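Side-chain contacts in conserved hypothetical protein (Streptococcus pneumoniae, PDB 2GK4), which is of unknown function but probably acts in coenzyme A biosynthesis, as a CoaB-type protein that joins phosphopantothenate to cysteine: residues Gly159-Val164 / Val172-Lys177; Leu55-Glu58 / Asn62-Ile65. All blocks are in the same frame, centred on the assembly; numbering follows the deposited sequence.

Interaction 1 (Gly159-Val164 / Val172-Lys177)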
loop_
_atom_site.group_PDB
_atom_site.type_symbol
_atom_site.label_atom_id
_atom_site.label_comp_id
_atom_site.label_asym_id
_atom_site.label_seq_id
_atom_site.Cartn_x
_atom_site.Cartn_y
_atom_site.Cartn_z
ATOM N N GLY A 159 20.083 14.078 -5.044
ATOM C CA GLY A 159 19.397 12.991 -4.326
ATOM C C GLY A 159 19.143 13.340 -2.874
ATOM O O GLY A 159 19.505 14.441 -2.413
ATOM N N PHE A 160 18.507 12.395 -2.174
ATOM C CA PHE A 160 18.184 12.508 -0.752
ATOM C C PHE A 160 18.700 11.293 -0.022
ATOM O O PHE A 160 18.911 10.236 -0.618
ATOM C CB PHE A 160 16.654 12.600 -0.564
ATOM C CG PHE A 160 16.091 13.934 -0.917
ATOM C CD1 PHE A 160 15.875 14.287 -2.240
ATOM C CD2 PHE A 160 15.788 14.857 0.085
ATOM C CE1 PHE A 160 15.377 15.559 -2.570
ATOM C CE2 PHE A 160 15.263 16.106 -0.234
ATOM C CZ PHE A 160 15.080 16.457 -1.572
ATOM N N LYS A 161 18.937 11.441 1.274
ATOM C CA LYS A 161 19.302 10.329 2.103
ATOM C C LYS A 161 18.607 10.505 3.431
ATOM O O LYS A 161 18.757 11.542 4.075
ATOM C CB LYS A 161 20.821 10.293 2.293
ATOM C CG LYS A 161 21.323 9.198 3.221
ATOM C CD LYS A 161 21.045 7.814 2.641
ATOM C CE LYS A 161 21.866 7.567 1.395
ATOM N NZ LYS A 161 21.468 6.268 0.773
ATOM N N LEU A 162 17.848 9.498 3.833
ATOM C CA LEU A 162 17.023 9.589 5.042
ATOM C C LEU A 162 17.425 8.453 5.972
ATOM O O LEU A 162 17.267 7.258 5.636
ATOM C CB LEU A 162 15.520 9.503 4.684
ATOM C CG LEU A 162 14.504 9.434 5.826
ATOM C CD1 LEU A 162 14.510 10.754 6.606
ATOM C CD2 LEU A 162 13.090 9.103 5.317
ATOM N N LEU A 163 17.960 8.823 7.130
ATOM C CA LEU A 163 18.330 7.846 8.144
ATOM C C LEU A 163 17.465 8.073 9.368
ATOM O O LEU A 163 16.670 9.008 9.396
ATOM C CB LEU A 163 19.807 7.969 8.495
ATOM C CG LEU A 163 20.768 7.788 7.315
ATOM C CD1 LEU A 163 22.185 7.948 7.836
ATOM C CD2 LEU A 163 20.616 6.433 6.606
ATOM N N VAL A 164 17.642 7.240 10.386
ATOM C CA VAL A 164 16.806 7.326 11.588
ATOM C C VAL A 164 17.692 7.284 12.844
ATOM O O VAL A 164 18.384 6.290 13.082
ATOM C CB VAL A 164 15.748 6.181 11.645
ATOM C CG1 VAL A 164 14.762 6.465 12.784
ATOM C CG2 VAL A 164 14.955 6.058 10.310
ATOM N N VAL A 172 26.247 12.987 7.307
ATOM C CA VAL A 172 27.165 13.522 6.295
ATOM C C VAL A 172 28.060 12.442 5.665
ATOM O O VAL A 172 28.198 12.384 4.438
ATOM C CB VAL A 172 28.040 14.666 6.882
ATOM C CG1 VAL A 172 29.167 15.061 5.897
ATOM C CG2 VAL A 172 27.121 15.867 7.171
ATOM N N ASP A 173 28.639 11.585 6.506
ATOM C CA ASP A 173 29.470 10.450 6.075
ATOM C C ASP A 173 28.711 9.591 5.061
ATOM O O ASP A 173 29.197 9.357 3.940
ATOM C CB ASP A 173 29.905 9.654 7.329
ATOM C CG ASP A 173 30.530 8.260 7.036
ATOM O OD1 ASP A 173 30.588 7.779 5.893
ATOM O OD2 ASP A 173 30.942 7.598 8.022
ATOM N N ILE A 174 27.519 9.155 5.445
ATOM C CA ILE A 174 26.668 8.340 4.557
ATOM C C ILE A 174 26.245 9.079 3.267
ATOM O O ILE A 174 26.272 8.496 2.161
ATOM C CB ILE A 174 25.432 7.819 5.315
ATOM C CG1 ILE A 174 25.862 6.982 6.538
ATOM C CG2 ILE A 174 24.453 7.031 4.365
ATOM C CD1 ILE A 174 26.691 5.711 6.218
ATOM N N ALA A 175 25.838 10.339 3.402
ATOM C CA ALA A 175 25.499 11.157 2.232
ATOM C C ALA A 175 26.669 11.293 1.264
ATOM O O ALA A 175 26.479 11.184 0.044
ATOM C CB ALA A 175 24.979 12.537 2.657
ATOM N N ARG A 176 27.883 11.510 1.780
ATOM C CA ARG A 176 29.046 11.627 0.901
ATOM C C ARG A 176 29.401 10.351 0.155
ATOM O O ARG A 176 29.809 10.405 -1.000
ATOM C CB ARG A 176 30.251 12.165 1.658
ATOM C CG ARG A 176 30.117 13.663 1.801
ATOM C CD ARG A 176 31.303 14.322 2.378
ATOM N NE ARG A 176 31.076 15.756 2.298
ATOM C CZ ARG A 176 31.509 16.651 3.169
ATOM N NH1 ARG A 176 31.219 17.934 2.956
ATOM N NH2 ARG A 176 32.248 16.289 4.220
ATOM N N LYS A 177 29.223 9.217 0.815
ATOM C CA LYS A 177 29.413 7.924 0.178
ATOM C C LYS A 177 28.444 7.787 -1.003
ATOM O O LYS A 177 28.829 7.328 -2.079
ATOM C CB LYS A 177 29.218 6.809 1.201
ATOM C CG LYS A 177 30.401 6.658 2.205
ATOM C CD LYS A 177 30.139 5.472 3.128
ATOM C CE LYS A 177 31.172 5.378 4.265
ATOM N NZ LYS A 177 32.543 5.715 3.830
#
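The aliphatic part of Lys161 lies against the CG2 methyl of Ile174. Three successive carbons share the touch: Lys161 CD comes to 3.9 Å from Ile174 CG2, with Lys161 CG and CE each within 4.0 Å of the same methyl. The lysine first leaves the strand with CG anti to its own backbone N (chi1 177°), then bends twice, at chi2 and chi3, and the two bends curl the methylene chain around the methyl instead of running past it. The two side chains cross at about a right angle.

Ile174 offers a different branch to the next strand residue on the same side. Its CG1 is 4.0 Å from Leu163 CD1, and that methyl also lies 4.1 Å from Ile174 CB. The branched CB of Ile174 thus divides its substituents between two partners, CG2 to the lysine and CG1 to the leucine. Its terminal CD1, set by a chi2 of -61°, leads away from the strand.

This is the first half of a beta-alpha-beta crossover: strand 156-163 runs into helix 168-182, which returns the chain to the parallel neighbour, strand 186-191. Lys161 and Leu163 both point toward the helix. Ala175, beside Ile174 on the helix, rests on Ile187 of the returning strand, and the carbonyl of Lys161 accepts a hydrogen bond from Asn190 ND2 in addition to the backbone pairing of the two strands.

No hydrogen bond joins residues 159-164 to residues 172-177, and the contact is modest, burying 154 Å² in total near the protein surface. Lys177 NZ forms a salt bridge with Asp173 OD1, one turn back in the same helix, at 3.5 Å, an ion pair that stays within the helix.

Interaction 2 (Leu55-Glu58 / Asn62-Ile65)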
loop_
_atom_site.group_PDB
_atom_site.type_symbol
_atom_site.label_atom_id
_atom_site.label_comp_id
_atom_site.label_asym_id
_atom_site.label_seq_id
_atom_site.Cartn_x
_atom_site.Cartn_y
_atom_site.Cartn_z
ATOM N N LEU A 55 1.110 12.928 -2.353
ATOM C CA LEU A 55 0.470 14.244 -2.405
ATOM C C LEU A 55 0.832 14.879 -3.727
ATOM O O LEU A 55 1.981 14.920 -4.087
ATOM C CB LEU A 55 0.971 15.125 -1.248
ATOM C CG LEU A 55 0.570 14.600 0.139
ATOM C CD1 LEU A 55 1.280 15.401 1.264
ATOM C CD2 LEU A 55 -0.946 14.618 0.297
ATOM N N LYS A 56 -0.154 15.366 -4.458
ATOM C CA LYS A 56 0.149 15.942 -5.770
ATOM C C LYS A 56 0.074 17.464 -5.748
ATOM O O LYS A 56 -0.837 18.034 -5.150
ATOM C CB LYS A 56 -0.829 15.427 -6.852
ATOM C CG LYS A 56 -1.084 13.912 -6.890
ATOM C CD LYS A 56 0.108 13.139 -7.465
ATOM C CE LYS A 56 -0.249 11.667 -7.678
ATOM N NZ LYS A 56 -0.676 10.934 -6.453
ATOM N N PRO A 57 0.997 18.124 -6.466
ATOM C CA PRO A 57 0.795 19.543 -6.691
ATOM C C PRO A 57 -0.466 19.775 -7.534
ATOM O O PRO A 57 -0.929 18.870 -8.257
ATOM C CB PRO A 57 2.036 19.977 -7.491
ATOM C CG PRO A 57 2.910 18.803 -7.624
ATOM C CD PRO A 57 2.220 17.603 -7.116
ATOM N N GLU A 58 -1.000 20.974 -7.455
ATOM C CA GLU A 58 -2.118 21.338 -8.321
ATOM C C GLU A 58 -1.651 21.352 -9.770
ATOM O O GLU A 58 -0.478 21.653 -10.051
ATOM C CB GLU A 58 -2.668 22.720 -7.950
ATOM C CG GLU A 58 -3.409 22.737 -6.610
ATOM C CD GLU A 58 -4.627 21.850 -6.633
ATOM O OE1 GLU A 58 -5.558 22.160 -7.405
ATOM O OE2 GLU A 58 -4.658 20.839 -5.890
ATOM N N ASN A 62 2.910 24.216 -16.832
ATOM C CA ASN A 62 4.313 23.825 -17.032
ATOM C C ASN A 62 4.665 22.535 -16.297
ATOM O O ASN A 62 5.839 22.167 -16.218
ATOM C CB ASN A 62 5.253 24.949 -16.628
ATOM C CG ASN A 62 5.222 26.101 -17.610
ATOM O OD1 ASN A 62 4.927 25.915 -18.806
ATOM N ND2 ASN A 62 5.483 27.297 -17.115
ATOM N N LEU A 63 3.642 21.869 -15.776
ATOM C CA LEU A 63 3.814 20.594 -15.084
ATOM C C LEU A 63 3.236 19.436 -15.887
ATOM O O LEU A 63 2.080 19.497 -16.376
ATOM C CB LEU A 63 3.155 20.660 -13.710
ATOM C CG LEU A 63 3.181 19.388 -12.863
ATOM C CD1 LEU A 63 4.623 19.070 -12.446
ATOM C CD2 LEU A 63 2.229 19.568 -11.652
ATOM N N SER A 64 4.038 18.375 -16.012
ATOM C CA SER A 64 3.565 17.097 -16.527
ATOM C C SER A 64 3.744 16.079 -15.411
ATOM O O SER A 64 4.777 16.056 -14.735
ATOM C CB SER A 64 4.397 16.626 -17.721
ATOM O OG SER A 64 4.517 17.641 -18.694
ATOM N N ILE A 65 2.737 15.244 -15.213
ATOM C CA ILE A 65 2.809 14.231 -14.159
ATOM C C ILE A 65 2.741 12.847 -14.789
ATOM O O ILE A 65 1.923 12.606 -15.688
ATOM C CB ILE A 65 1.689 14.435 -13.109
ATOM C CG1 ILE A 65 1.834 15.795 -12.400
ATOM C CG2 ILE A 65 1.634 13.266 -12.087
ATOM C CD1 ILE A 65 0.748 16.052 -11.335
#
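The pyrrolidine ring of Pro57, puckered and so only roughly flat, meets Leu63 at its CB–CG bond: Leu63 CD2 stands 4.2 Å from both Pro57 CB and Pro57 CG. Ring and leucine cross at about a right angle. The same methyl also reaches the backbone that follows the proline, lying 3.8 Å from Glu58 O, an apolar touch on a carbonyl oxygen. Leu63 reaches across because its CG is anti to the backbone N (chi1 177°), which carries the branched end out from the strand. Ile65, two residues on, points the same way; its extended chain brings CD1 to 4.5 Å from Pro57 O, a looser approach at a more exposed border. Glu58 turns its own side chain away and contributes backbone alone.

Residues 55-58 belong to a helix-free crossover connection between parallel neighbours, strands 45-50 and 63-67, and Pro57 packs on the strand it leads into. Lys56 leads its amine off to bond with the carbonyls of Thr51 and Ala54 in the same loop. Leu48 of strand 45-50 and Thr36 of helix 30-41 each touch both Pro57 and Leu63, and Leu40 adds to the leucine's side, placing the contact where the loop lies beside helix 30-41 and strand 63-67.

In the fold
Interaction 2 comes first along the chain and closes well before interaction 1 opens, so the two are in series. Both reach the same mixed eight-stranded sheet of this alpha-beta-alpha sandwich, but on opposite sides of the chain's centre: residues 62-65 lead into and form the start of strand 63-67, outermost within this chain, whereas residues 159-164 lie on strand 156-163, four places across. Their centres are 27 Å apart and their nearest atoms about 13 Å, with no touch. In this Rossmann-like fold each contact packs a connection against a strand it joins: interaction 1 the helix after strand 156-163, interaction 2 the loop before strand 63-67.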